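Local coordinates for protein retinol dehydratase (PDB 1FMJ) that probably converts retinol to anhydroretinol, using a sulfotransferase fold that holds the alcohol next to a bound adenosine 3',5'-diphosphate, at residues A[100-105]-A[291-296]; A[83-88]-A[93-98]; A[14-19]-A[42-47]; A[22-27]-A[33-38]; A[172-175]-A[179-182]. All coordinates share one frame; numbering follows the deposited sequence.

Interaction 1: A[100-105]-A[291-296]; sequences SLRYIY and GAVNME. With RTL (retinol), chain H.
R102 reaches across to V293 with one end of its guanidinium, where NH2 comes 4.0 Å from V293 CG1. The bend of the R102 chain at chi3 (-76°) helps bring NH2 there. The methyl sits at the edge of that flat group, near its plane, and A292 O lies close to the same edge, unbonded. R102, A292 and V293 form the buried side, and the charge of R102 is answered by a salt bridge to E81. The contact joins the end of helix 99-102, just before edge strand 104-105 of the parallel sulfotransferase sheet, to a late loop in which N294 OD1 accepts from E296 N in an Asx turn. The looser side is bridged by a water, which accepts from S100 N at 3.1 Å and gives only a weak bond to A292 O. The two segments come together again through retinol. M295 CE touches its methyl C20 at 3.4 Å, while Y105 OH meets C15 at 3.2 Å, next to the alcohol that H164 and K162 hold.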
# COMPACT_ATOMS: atom_id res chain seq x y z
N SER A 100 5.29 1.96 -11.86
CA SER A 100 6.09 0.88 -11.32
C SER A 100 7.57 1.02 -11.69
O SER A 100 8.42 0.34 -11.12
CB SER A 100 5.55 -0.47 -11.79
OG SER A 100 5.55 -0.55 -13.20
N LEU A 101 7.88 1.89 -12.64
CA LEU A 101 9.26 2.12 -13.05
C LEU A 101 9.79 3.41 -12.40
O LEU A 101 10.99 3.61 -12.30
CB LEU A 101 9.37 2.23 -14.58
CG LEU A 101 9.62 0.96 -15.41
CD1 LEU A 101 8.74 -0.18 -14.93
CD2 LEU A 101 9.35 1.25 -16.88
N ARG A 102 8.89 4.28 -11.96
CA ARG A 102 9.30 5.53 -11.35
C ARG A 102 9.51 5.38 -9.84
O ARG A 102 10.21 6.19 -9.22
CB ARG A 102 8.27 6.62 -11.67
CG ARG A 102 8.35 7.13 -13.12
CD ARG A 102 7.28 8.18 -13.42
NE ARG A 102 5.97 7.57 -13.61
CZ ARG A 102 4.82 8.15 -13.30
NH1 ARG A 102 4.79 9.38 -12.78
NH2 ARG A 102 3.68 7.50 -13.53
N TYR A 103 8.91 4.34 -9.27
CA TYR A 103 9.01 4.06 -7.85
C TYR A 103 9.46 2.63 -7.59
O TYR A 103 9.15 1.73 -8.36
CB TYR A 103 7.65 4.23 -7.16
CG TYR A 103 7.26 5.65 -6.81
CD1 TYR A 103 6.76 6.52 -7.78
CD2 TYR A 103 7.37 6.11 -5.51
CE1 TYR A 103 6.37 7.81 -7.44
CE2 TYR A 103 6.98 7.40 -5.16
CZ TYR A 103 6.49 8.24 -6.13
OH TYR A 103 6.10 9.50 -5.78
N ILE A 104 10.21 2.43 -6.52
CA ILE A 104 10.63 1.09 -6.14
C ILE A 104 9.64 0.73 -5.05
O ILE A 104 9.43 1.50 -4.11
CB ILE A 104 12.04 1.04 -5.56
CG1 ILE A 104 13.07 1.29 -6.66
CG2 ILE A 104 12.28 -0.33 -4.89
CD1 ILE A 104 14.49 1.31 -6.18
N TYR A 105 9.01 -0.42 -5.20
CA TYR A 105 8.05 -0.90 -4.24
C TYR A 105 8.88 -1.70 -3.25
O TYR A 105 9.20 -2.85 -3.49
CB TYR A 105 7.02 -1.78 -4.96
CG TYR A 105 5.84 -2.21 -4.13
CD1 TYR A 105 4.81 -2.94 -4.70
CD2 TYR A 105 5.76 -1.91 -2.77
CE1 TYR A 105 3.72 -3.37 -3.96
CE2 TYR A 105 4.68 -2.34 -2.01
CZ TYR A 105 3.66 -3.07 -2.61
OH TYR A 105 2.59 -3.51 -1.87
N GLY A 291 -3.11 4.54 -18.36
CA GLY A 291 -2.33 3.32 -18.38
C GLY A 291 -1.01 3.37 -17.63
O GLY A 291 -0.45 2.34 -17.27
N ALA A 292 -0.48 4.57 -17.40
CA ALA A 292 0.79 4.68 -16.69
C ALA A 292 0.64 4.36 -15.21
O ALA A 292 1.62 4.06 -14.52
CB ALA A 292 1.38 6.08 -16.87
N VAL A 293 -0.60 4.42 -14.71
CA VAL A 293 -0.85 4.17 -13.30
C VAL A 293 -1.95 3.17 -12.97
O VAL A 293 -2.06 2.72 -11.83
CB VAL A 293 -1.20 5.49 -12.57
CG1 VAL A 293 -0.10 6.52 -12.79
CG2 VAL A 293 -2.54 6.03 -13.06
N ASN A 294 -2.78 2.80 -13.95
CA ASN A 294 -3.87 1.88 -13.66
C ASN A 294 -3.53 0.40 -13.66
O ASN A 294 -4.41 -0.43 -13.46
CB ASN A 294 -5.05 2.14 -14.60
CG ASN A 294 -4.73 1.86 -16.05
OD1 ASN A 294 -3.82 1.09 -16.36
ND2 ASN A 294 -5.49 2.46 -16.95
N MET A 295 -2.26 0.08 -13.88
CA MET A 295 -1.79 -1.30 -13.88
C MET A 295 -2.50 -2.22 -14.86
O MET A 295 -2.43 -3.45 -14.73
CB MET A 295 -1.91 -1.89 -12.47
CG MET A 295 -1.11 -1.16 -11.40
SD MET A 295 0.68 -1.46 -11.51
CE MET A 295 0.91 -2.62 -10.21
N GLU A 296 -3.18 -1.64 -15.84
CA GLU A 296 -3.89 -2.44 -16.84
C GLU A 296 -2.92 -3.14 -17.78
O GLU A 296 -3.32 -4.01 -18.55
CB GLU A 296 -4.87 -1.56 -17.64
CG GLU A 296 -6.15 -1.25 -16.89
CD GLU A 296 -6.97 -2.49 -16.59
OE1 GLU A 296 -7.65 -2.52 -15.54
OE2 GLU A 296 -6.94 -3.44 -17.41
C1 RTL H . 0.59 -12.58 -7.96
C2 RTL H . 0.89 -14.06 -7.56
C3 RTL H . 2.38 -14.40 -7.59
C4 RTL H . 3.63 -13.62 -7.99
C5 RTL H . 3.14 -12.22 -8.36
C6 RTL H . 1.83 -11.71 -8.36
C7 RTL H . 1.52 -10.30 -8.73
C8 RTL H . 1.62 -9.24 -7.89
C9 RTL H . 1.31 -7.85 -8.25
C10 RTL H . 1.47 -6.88 -7.27
C11 RTL H . 1.24 -5.42 -7.33
C12 RTL H . 0.50 -4.99 -6.25
C13 RTL H . -0.02 -3.69 -5.78
C14 RTL H . -0.75 -3.29 -4.69
C15 RTL H . -0.05 -2.81 -3.50
O1 RTL H . 0.19 -1.47 -3.54
C16 RTL H . -0.13 -12.11 -6.68
C17 RTL H . -0.46 -12.75 -9.07
C18 RTL H . 4.34 -11.37 -8.79
C19 RTL H . 0.82 -7.52 -9.67
C20 RTL H . 0.42 -2.64 -6.82
O HOH W 1 2.48 1.16 -13.03

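Interaction 2: A[83-88]-A[93-98]; sequences VWLIEN and EAAKTY
The carbonyl oxygen of W84 is gripped twice by N88 at the end of helix 76-87. N88 ND2 donates to W84 O at 3.2 Å, and the backbone N of N88 adds a weak bond to the same oxygen. The bond curls the N88 amide back over the indole, with ND2 above the centre of one ring face; R102 lies against the opposite face in a cation-pi contact. Held between these two polar groups, the ring uses its remaining rim to meet the loop. Its CG stands anti to the backbone N (chi1 -158°), which turns the benzo end toward the 3-10 turn 94-96. There CH2 meets A94 CB at 3.9 Å, with the methyl in the ring plane, while CZ3 lies 4.0 Å from A95 CB. From the next helical position L85 CD2 presses on the same A95 CB at 3.5 Å. Helix 76-87 follows strand 66-70 of the parallel sheet in the P-loop-clan sulfotransferase domain, and the contact holds its exit loop. K96 NZ and the carboxylate of E93 form a salt bridge. With an alanine in place of W84, R102 would probably lose its aromatic partner and a gap would open beside A94 and A95. No hydrogen bond crosses between the segments: polar bonds shape each one internally, and helix and loop are joined by carbon packing, which depends on the fit of the surfaces.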
# COMPACT_ATOMS: atom_id res chain seq x y z
N VAL A 83 3.50 13.58 -5.99
CA VAL A 83 4.88 13.72 -5.53
C VAL A 83 5.91 13.64 -6.65
O VAL A 83 6.91 14.35 -6.64
CB VAL A 83 5.21 12.63 -4.47
CG1 VAL A 83 6.71 12.60 -4.18
CG2 VAL A 83 4.44 12.89 -3.18
N TRP A 84 5.68 12.77 -7.64
CA TRP A 84 6.64 12.65 -8.72
C TRP A 84 6.62 13.86 -9.61
O TRP A 84 7.66 14.39 -9.98
CB TRP A 84 6.38 11.40 -9.56
CG TRP A 84 7.59 10.93 -10.32
CD1 TRP A 84 8.57 10.09 -9.87
CD2 TRP A 84 7.96 11.31 -11.65
NE1 TRP A 84 9.53 9.92 -10.84
CE2 TRP A 84 9.18 10.65 -11.95
CE3 TRP A 84 7.39 12.14 -12.63
CZ2 TRP A 84 9.84 10.79 -13.18
CZ3 TRP A 84 8.05 12.28 -13.86
CH2 TRP A 84 9.26 11.61 -14.12
N LEU A 85 5.43 14.31 -9.98
CA LEU A 85 5.31 15.47 -10.85
C LEU A 85 5.87 16.72 -10.20
O LEU A 85 6.56 17.51 -10.86
CB LEU A 85 3.84 15.69 -11.24
CG LEU A 85 3.33 14.68 -12.28
CD1 LEU A 85 1.82 14.76 -12.43
CD2 LEU A 85 4.03 14.97 -13.61
N ILE A 86 5.59 16.89 -8.91
CA ILE A 86 6.06 18.06 -8.17
C ILE A 86 7.59 18.08 -8.03
O ILE A 86 8.20 19.14 -8.11
CB ILE A 86 5.41 18.12 -6.78
CG1 ILE A 86 3.89 18.28 -6.94
CG2 ILE A 86 6.00 19.27 -5.97
CD1 ILE A 86 3.12 18.37 -5.64
N GLU A 87 8.19 16.91 -7.82
CA GLU A 87 9.64 16.82 -7.69
C GLU A 87 10.29 16.92 -9.07
O GLU A 87 11.47 17.21 -9.17
CB GLU A 87 10.05 15.49 -7.04
CG GLU A 87 9.57 15.29 -5.61
CD GLU A 87 10.26 16.21 -4.62
OE1 GLU A 87 10.44 17.40 -4.94
OE2 GLU A 87 10.61 15.75 -3.51
N ASN A 88 9.51 16.69 -10.13
CA ASN A 88 10.07 16.74 -11.48
C ASN A 88 9.57 17.86 -12.40
O ASN A 88 9.39 17.65 -13.60
CB ASN A 88 9.89 15.39 -12.17
CG ASN A 88 10.94 14.38 -11.73
OD1 ASN A 88 12.11 14.47 -12.13
ND2 ASN A 88 10.54 13.42 -10.90
N GLU A 93 4.83 14.82 -19.53
CA GLU A 93 5.30 13.98 -20.62
C GLU A 93 6.15 12.84 -20.08
O GLU A 93 5.96 11.68 -20.47
CB GLU A 93 6.11 14.82 -21.61
CG GLU A 93 6.30 14.16 -22.95
CD GLU A 93 4.99 13.70 -23.55
OE1 GLU A 93 4.04 14.51 -23.60
OE2 GLU A 93 4.90 12.53 -23.97
N ALA A 94 7.07 13.16 -19.18
CA ALA A 94 7.95 12.16 -18.58
C ALA A 94 7.17 11.25 -17.63
O ALA A 94 7.53 10.09 -17.44
CB ALA A 94 9.08 12.84 -17.84
N ALA A 95 6.10 11.78 -17.03
CA ALA A 95 5.27 11.01 -16.11
C ALA A 95 4.47 9.92 -16.82
O ALA A 95 3.70 9.18 -16.19
CB ALA A 95 4.33 11.94 -15.36
N LYS A 96 4.65 9.80 -18.13
CA LYS A 96 3.92 8.79 -18.89
C LYS A 96 4.54 7.41 -18.73
O LYS A 96 3.95 6.41 -19.14
CB LYS A 96 3.84 9.19 -20.37
CG LYS A 96 3.02 10.46 -20.59
CD LYS A 96 2.90 10.79 -22.07
CE LYS A 96 2.10 12.08 -22.27
NZ LYS A 96 1.88 12.38 -23.72
N THR A 97 5.73 7.34 -18.15
CA THR A 97 6.36 6.05 -17.94
C THR A 97 5.59 5.35 -16.81
O THR A 97 4.98 6.02 -15.97
CB THR A 97 7.85 6.19 -17.53
OG1 THR A 97 8.61 6.67 -18.65
CG2 THR A 97 8.42 4.85 -17.11
N TYR A 98 5.62 4.03 -16.81
CA TYR A 98 4.92 3.26 -15.78
C TYR A 98 5.34 3.64 -14.36
O TYR A 98 6.53 3.70 -14.04
CB TYR A 98 5.14 1.76 -16.01
CG TYR A 98 4.48 1.23 -17.27
CD1 TYR A 98 5.24 0.66 -18.30
CD2 TYR A 98 3.10 1.31 -17.44
CE1 TYR A 98 4.63 0.19 -19.47
CE2 TYR A 98 2.48 0.85 -18.61
CZ TYR A 98 3.25 0.29 -19.62
OH TYR A 98 2.64 -0.15 -20.78

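Interaction 3: A[14-19]-A[42-47]; sequences RELNPE and GYMVYR
Charge pairs E15 with R47, and a single carboxylate oxygen takes both contacts. R47 NH1 donates to E15 OE2 at 2.8 Å, using the syn lone pair of that oxygen, and R47 NH2 adds a weak bond to the same atom at 3.1 Å. OE2 lies at the edge of the guanidinium, in its plane, yet the carboxylate as a whole is turned 52° from that plane, which fits a grip on one oxygen. The arginine chain is extended from CG to NE, and the glutamate bends at chi2 (-70°) to meet it. A leucine in place of R47 would probably leave the E15 carboxylate without its countercharge. These segments flank strand 35-38 in a three-stranded antiparallel sheet, whose outer strands are 13-14 and 43-46; a G1 beta bulge at G42 and Y43, both facing L38, begins the second of these. Apolar contact comes from L16, whose CD2 lies 4.0 Å from M44 SD, the two side chains crossing at about a right angle, and both also touch K37 of the middle strand. Within 14-19, R14 NH1 donates to E15 O at 2.8 Å, while R14 NH2 forms a salt bridge with E20 at the start of helix 18-24.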
# COMPACT_ATOMS: atom_id res chain seq x y z
N ARG A 14 6.47 -15.12 14.86
CA ARG A 14 5.84 -16.35 15.31
C ARG A 14 4.82 -16.76 14.29
O ARG A 14 4.25 -15.93 13.57
CB ARG A 14 5.15 -16.15 16.66
CG ARG A 14 3.85 -15.36 16.59
CD ARG A 14 3.18 -15.31 17.95
NE ARG A 14 1.95 -14.52 17.96
CZ ARG A 14 0.84 -14.85 17.30
NH1 ARG A 14 0.79 -15.95 16.57
NH2 ARG A 14 -0.24 -14.07 17.38
N GLU A 15 4.58 -18.07 14.22
CA GLU A 15 3.61 -18.62 13.31
C GLU A 15 2.26 -18.23 13.90
O GLU A 15 2.19 -17.81 15.05
CB GLU A 15 3.73 -20.14 13.28
CG GLU A 15 5.09 -20.67 12.85
CD GLU A 15 5.38 -20.42 11.38
OE1 GLU A 15 4.45 -20.60 10.56
OE2 GLU A 15 6.53 -20.05 11.04
N LEU A 16 1.21 -18.34 13.10
CA LEU A 16 -0.13 -18.02 13.56
C LEU A 16 -0.59 -19.20 14.42
O LEU A 16 -0.27 -20.35 14.12
CB LEU A 16 -1.06 -17.84 12.36
CG LEU A 16 -0.82 -16.57 11.54
CD1 LEU A 16 -1.36 -16.70 10.12
CD2 LEU A 16 -1.47 -15.41 12.27
N ASN A 17 -1.30 -18.93 15.51
CA ASN A 17 -1.77 -20.03 16.35
C ASN A 17 -2.91 -20.72 15.62
O ASN A 17 -3.33 -20.28 14.55
CB ASN A 17 -2.23 -19.51 17.73
CG ASN A 17 -3.32 -18.47 17.65
OD1 ASN A 17 -4.39 -18.70 17.08
ND2 ASN A 17 -3.06 -17.31 18.24
N PRO A 18 -3.43 -21.83 16.16
CA PRO A 18 -4.52 -22.52 15.47
C PRO A 18 -5.71 -21.64 15.09
O PRO A 18 -6.15 -21.65 13.94
CB PRO A 18 -4.90 -23.62 16.45
CG PRO A 18 -3.58 -23.96 17.08
CD PRO A 18 -2.99 -22.59 17.35
N GLU A 19 -6.21 -20.87 16.06
CA GLU A 19 -7.36 -20.01 15.82
C GLU A 19 -7.13 -19.00 14.70
O GLU A 19 -7.97 -18.83 13.83
CB GLU A 19 -7.74 -19.26 17.11
CG GLU A 19 -9.00 -18.43 16.97
CD GLU A 19 -9.35 -17.67 18.24
OE1 GLU A 19 -8.54 -16.81 18.66
OE2 GLU A 19 -10.43 -17.93 18.82
N GLY A 42 3.02 -7.77 16.33
CA GLY A 42 2.52 -8.84 15.47
C GLY A 42 2.02 -8.40 14.11
O GLY A 42 0.92 -8.76 13.69
N TYR A 43 2.83 -7.61 13.40
CA TYR A 43 2.45 -7.15 12.07
C TYR A 43 2.42 -8.34 11.13
O TYR A 43 3.36 -9.13 11.06
CB TYR A 43 3.45 -6.11 11.54
CG TYR A 43 3.28 -4.71 12.12
CD1 TYR A 43 4.27 -4.15 12.93
CD2 TYR A 43 2.15 -3.94 11.84
CE1 TYR A 43 4.14 -2.84 13.43
CE2 TYR A 43 2.01 -2.64 12.34
CZ TYR A 43 3.01 -2.10 13.13
OH TYR A 43 2.88 -0.84 13.64
N MET A 44 1.30 -8.48 10.42
CA MET A 44 1.14 -9.57 9.48
C MET A 44 2.04 -9.37 8.26
O MET A 44 1.82 -8.46 7.46
CB MET A 44 -0.33 -9.65 9.04
CG MET A 44 -1.27 -10.22 10.08
SD MET A 44 -0.95 -11.96 10.40
CE MET A 44 -2.02 -12.75 9.17
N VAL A 45 3.06 -10.22 8.11
CA VAL A 45 3.93 -10.10 6.95
C VAL A 45 4.04 -11.42 6.22
O VAL A 45 4.08 -12.49 6.84
CB VAL A 45 5.36 -9.59 7.32
CG1 VAL A 45 5.27 -8.23 8.01
CG2 VAL A 45 6.08 -10.58 8.20
N TYR A 46 4.06 -11.36 4.89
CA TYR A 46 4.19 -12.56 4.09
C TYR A 46 5.54 -13.17 4.47
O TYR A 46 6.54 -12.46 4.54
CB TYR A 46 4.14 -12.21 2.60
CG TYR A 46 2.73 -12.04 2.07
CD1 TYR A 46 2.28 -10.81 1.59
CD2 TYR A 46 1.86 -13.12 2.03
CE1 TYR A 46 0.99 -10.66 1.09
CE2 TYR A 46 0.57 -12.99 1.52
CZ TYR A 46 0.14 -11.76 1.06
OH TYR A 46 -1.13 -11.64 0.55
N ARG A 47 5.56 -14.48 4.71
CA ARG A 47 6.77 -15.17 5.12
C ARG A 47 8.06 -14.76 4.40
O ARG A 47 9.08 -14.52 5.03
CB ARG A 47 6.58 -16.69 5.01
CG ARG A 47 7.58 -17.48 5.82
CD ARG A 47 7.37 -18.99 5.68
NE ARG A 47 8.15 -19.73 6.66
CZ ARG A 47 7.89 -19.73 7.97
NH1 ARG A 47 6.86 -19.04 8.45
NH2 ARG A 47 8.66 -20.42 8.80

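Interaction 4: A[22-27]-A[33-38]; sequences KLVKAN and TTYVKL
The phenol ring of Y35 meets V24 obliquely, with V24 CG1 4.2 Å from Y35 CD1, while Y46 stacks on one face of the Y35 ring and M44 lies over the other. Both of these residues belong to the neighbouring strand 43-46, and V24 CG1 stands off to the M44 side. Y35 OH is bonded to T223 OG1, so the far end of the ring is fixed as well. The setting is a helix packed on a small antiparallel sheet: helix 18-24 ends beside strand 35-38, the middle strand of three, and a short loop carries the chain from one to the other. V24 points its CB toward the strand, and CG1 anti to the backbone N (chi1 176°) makes that methyl the one that reaches the tyrosine. Nearer the solvent, the exposed K25 bends back over the start of the strand, its first two side-chain torsions both near -70°. Its NZ passes 4.3 Å from T34 CG2 and has its charge partner in D21, one helical turn earlier. No direct hydrogen bond spans the segments; instead one water accepts from K25 NZ at 2.8 Å and from the backbone N of Y35 at 3.1 Å.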
# COMPACT_ATOMS: atom_id res chain seq x y z
N LYS A 22 -6.70 -20.62 11.43
CA LYS A 22 -7.97 -21.12 10.93
C LYS A 22 -8.74 -20.06 10.14
O LYS A 22 -9.25 -20.35 9.06
CB LYS A 22 -8.83 -21.65 12.08
CG LYS A 22 -10.00 -22.49 11.59
CD LYS A 22 -10.63 -23.31 12.72
CE LYS A 22 -11.73 -24.23 12.18
NZ LYS A 22 -12.37 -25.02 13.26
N LEU A 23 -8.82 -18.85 10.69
CA LEU A 23 -9.54 -17.77 10.03
C LEU A 23 -8.85 -17.33 8.74
O LEU A 23 -9.50 -16.93 7.78
CB LEU A 23 -9.68 -16.56 10.95
CG LEU A 23 -10.38 -15.35 10.32
CD1 LEU A 23 -11.82 -15.72 9.99
CD2 LEU A 23 -10.33 -14.15 11.26
N VAL A 24 -7.53 -17.39 8.73
CA VAL A 24 -6.80 -16.99 7.53
C VAL A 24 -6.92 -18.07 6.45
O VAL A 24 -7.30 -17.78 5.32
CB VAL A 24 -5.31 -16.75 7.84
CG1 VAL A 24 -4.57 -16.44 6.55
CG2 VAL A 24 -5.17 -15.61 8.82
N LYS A 25 -6.58 -19.30 6.81
CA LYS A 25 -6.64 -20.43 5.88
C LYS A 25 -8.06 -20.70 5.37
O LYS A 25 -8.30 -21.66 4.64
CB LYS A 25 -6.10 -21.70 6.55
CG LYS A 25 -4.61 -21.70 6.82
CD LYS A 25 -3.82 -21.86 5.53
CE LYS A 25 -2.33 -21.96 5.82
NZ LYS A 25 -1.85 -20.80 6.61
N ALA A 26 -9.00 -19.84 5.77
CA ALA A 26 -10.39 -19.99 5.36
C ALA A 26 -10.80 -18.89 4.39
O ALA A 26 -11.91 -18.87 3.87
CB ALA A 26 -11.29 -19.96 6.59
N ASN A 27 -9.88 -17.96 4.15
CA ASN A 27 -10.12 -16.85 3.24
C ASN A 27 -8.96 -16.65 2.28
O ASN A 27 -9.16 -16.22 1.14
CB ASN A 27 -10.33 -15.56 4.03
CG ASN A 27 -11.70 -15.47 4.66
OD1 ASN A 27 -12.15 -16.39 5.36
ND2 ASN A 27 -12.37 -14.34 4.43
N THR A 33 1.57 -18.04 -0.83
CA THR A 33 2.37 -17.40 0.21
C THR A 33 1.66 -17.37 1.56
O THR A 33 0.47 -17.04 1.64
CB THR A 33 2.73 -15.95 -0.19
OG1 THR A 33 3.15 -15.92 -1.56
CG2 THR A 33 3.87 -15.45 0.68
N THR A 34 2.38 -17.71 2.62
CA THR A 34 1.81 -17.73 3.97
C THR A 34 2.32 -16.56 4.81
O THR A 34 3.25 -15.87 4.41
CB THR A 34 2.18 -19.04 4.71
OG1 THR A 34 3.61 -19.20 4.70
CG2 THR A 34 1.55 -20.24 4.03
N TYR A 35 1.71 -16.36 5.98
CA TYR A 35 2.11 -15.26 6.87
C TYR A 35 2.79 -15.72 8.16
O TYR A 35 2.87 -16.92 8.47
CB TYR A 35 0.89 -14.44 7.31
CG TYR A 35 0.08 -13.77 6.23
CD1 TYR A 35 -1.06 -14.38 5.70
CD2 TYR A 35 0.37 -12.47 5.81
CE1 TYR A 35 -1.88 -13.72 4.80
CE2 TYR A 35 -0.45 -11.80 4.91
CZ TYR A 35 -1.57 -12.43 4.41
OH TYR A 35 -2.40 -11.77 3.55
N VAL A 36 3.27 -14.74 8.91
CA VAL A 36 3.89 -14.91 10.23
C VAL A 36 3.75 -13.54 10.89
O VAL A 36 3.77 -12.51 10.21
CB VAL A 36 5.40 -15.27 10.18
CG1 VAL A 36 5.60 -16.61 9.48
CG2 VAL A 36 6.18 -14.16 9.50
N LYS A 37 3.56 -13.54 12.20
CA LYS A 37 3.43 -12.31 12.97
C LYS A 37 4.84 -11.76 13.17
O LYS A 37 5.77 -12.53 13.43
CB LYS A 37 2.79 -12.61 14.33
CG LYS A 37 1.47 -11.90 14.61
CD LYS A 37 0.33 -12.45 13.79
CE LYS A 37 -1.02 -11.96 14.31
NZ LYS A 37 -1.21 -10.47 14.19
N LEU A 38 5.01 -10.45 13.07
CA LEU A 38 6.35 -9.87 13.23
C LEU A 38 6.42 -8.76 14.26
O LEU A 38 5.65 -7.80 14.21
CB LEU A 38 6.85 -9.34 11.88
CG LEU A 38 8.28 -8.77 11.88
CD1 LEU A 38 9.22 -9.81 12.47
CD2 LEU A 38 8.71 -8.38 10.47
O HOH W 2 -0.65 -18.27 6.52

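Interaction 5: A[172-175]-A[179-182]; sequences PNML and KMVY
M174 and M180 meet methyl to methyl, CE to CE at 3.7 Å, with M180 CE also 4.1 Å from M174 SD. The two thioether chains cross at about a right angle. M174 can reach this point because its CG occupies the crowded position between the backbone N and the carbonyl carbon (chi1 67°), with the chain bending again at its end. L175 closes on the base of the same partner, CD2 lying 3.9 Å from M180 CB, so that M180 is touched at both ends. Further out, F67 of strand 66-70 touches both methionines, and M243 of strand 243-247 touches M180; strand 179-184 runs between these two in the parallel sheet. N242 ties the connection down, its ND2 donating to L175 O and its OD1 accepting from K179 NZ. Every side-chain contact across the pair is apolar, and all three residues are buried, so the loop that leads into the strand is seated by dispersion and shape, with hydrogen bonding left to the backbone and to N242 around it.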
# COMPACT_ATOMS: atom_id res chain seq x y z
N PRO A 172 15.19 3.22 12.18
CA PRO A 172 14.72 4.22 13.15
C PRO A 172 15.47 5.49 12.80
O PRO A 172 16.62 5.44 12.35
CB PRO A 172 15.14 3.62 14.49
CG PRO A 172 16.33 2.78 14.15
CD PRO A 172 15.91 2.13 12.86
N ASN A 173 14.82 6.63 12.99
CA ASN A 173 15.45 7.90 12.67
C ASN A 173 15.61 8.05 11.15
O ASN A 173 16.36 8.91 10.68
CB ASN A 173 16.82 8.01 13.34
CG ASN A 173 16.75 7.78 14.83
OD1 ASN A 173 16.02 8.47 15.55
ND2 ASN A 173 17.50 6.80 15.31
N MET A 174 14.92 7.21 10.38
CA MET A 174 15.02 7.30 8.92
C MET A 174 14.59 8.71 8.49
O MET A 174 15.09 9.24 7.50
CB MET A 174 14.13 6.24 8.24
CG MET A 174 12.62 6.43 8.42
SD MET A 174 11.65 5.17 7.51
CE MET A 174 11.96 5.70 5.82
N LEU A 175 13.68 9.30 9.25
CA LEU A 175 13.18 10.64 8.94
C LEU A 175 14.23 11.74 9.14
O LEU A 175 14.00 12.89 8.75
CB LEU A 175 11.93 10.93 9.78
CG LEU A 175 10.72 10.02 9.54
CD1 LEU A 175 9.57 10.43 10.45
CD2 LEU A 175 10.29 10.10 8.07
N LYS A 179 12.45 12.28 3.32
CA LYS A 179 11.14 12.88 3.46
C LYS A 179 10.12 11.77 3.19
O LYS A 179 10.37 10.88 2.38
CB LYS A 179 10.96 14.04 2.48
CG LYS A 179 11.85 15.23 2.82
CD LYS A 179 11.63 16.40 1.90
CE LYS A 179 12.61 17.51 2.23
NZ LYS A 179 12.52 17.91 3.67
N MET A 180 8.99 11.83 3.87
CA MET A 180 7.95 10.83 3.72
C MET A 180 6.56 11.43 3.78
O MET A 180 6.29 12.33 4.57
CB MET A 180 8.08 9.76 4.82
CG MET A 180 6.88 8.79 4.93
SD MET A 180 7.11 7.48 6.19
CE MET A 180 8.38 6.50 5.39
N VAL A 181 5.68 10.94 2.90
CA VAL A 181 4.29 11.38 2.89
C VAL A 181 3.51 10.12 3.23
O VAL A 181 3.57 9.14 2.50
CB VAL A 181 3.84 11.89 1.51
CG1 VAL A 181 2.40 12.40 1.59
CG2 VAL A 181 4.76 13.02 1.04
N TYR A 182 2.80 10.14 4.35
CA TYR A 182 2.05 8.98 4.76
C TYR A 182 0.56 9.25 4.63
O TYR A 182 0.04 10.25 5.13
CB TYR A 182 2.39 8.62 6.20
CG TYR A 182 1.66 7.41 6.73
CD1 TYR A 182 2.27 6.16 6.78
CD2 TYR A 182 0.35 7.52 7.21
CE1 TYR A 182 1.60 5.05 7.30
CE2 TYR A 182 -0.32 6.42 7.73
CZ TYR A 182 0.31 5.19 7.78
OH TYR A 182 -0.35 4.12 8.34

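Interactions 3 and 4 form one cluster, centres about 6 Å apart: both use helix 18-24 and neighbouring strands of the N-terminal antiparallel sheet, and interaction 4 is nested inside the loop that interaction 3 closes. Interactions 1 and 2 form another, centres about 11 Å apart, linked by R102 and following in series from helix 76-87 to helix 99-102. The centre of interaction 5 lies about 22 Å from that of interaction 1, nested inside the long loop closed by 100-105 and 291-296, and both reach the five-stranded parallel sheet of the sulfotransferase domain. Interactions 2 and 3 have centres about 38 Å apart, on opposite sides of the chain's centre. Of the five, interaction 1 directly lines the retinol pocket, while the others pack surrounding parts of the fold.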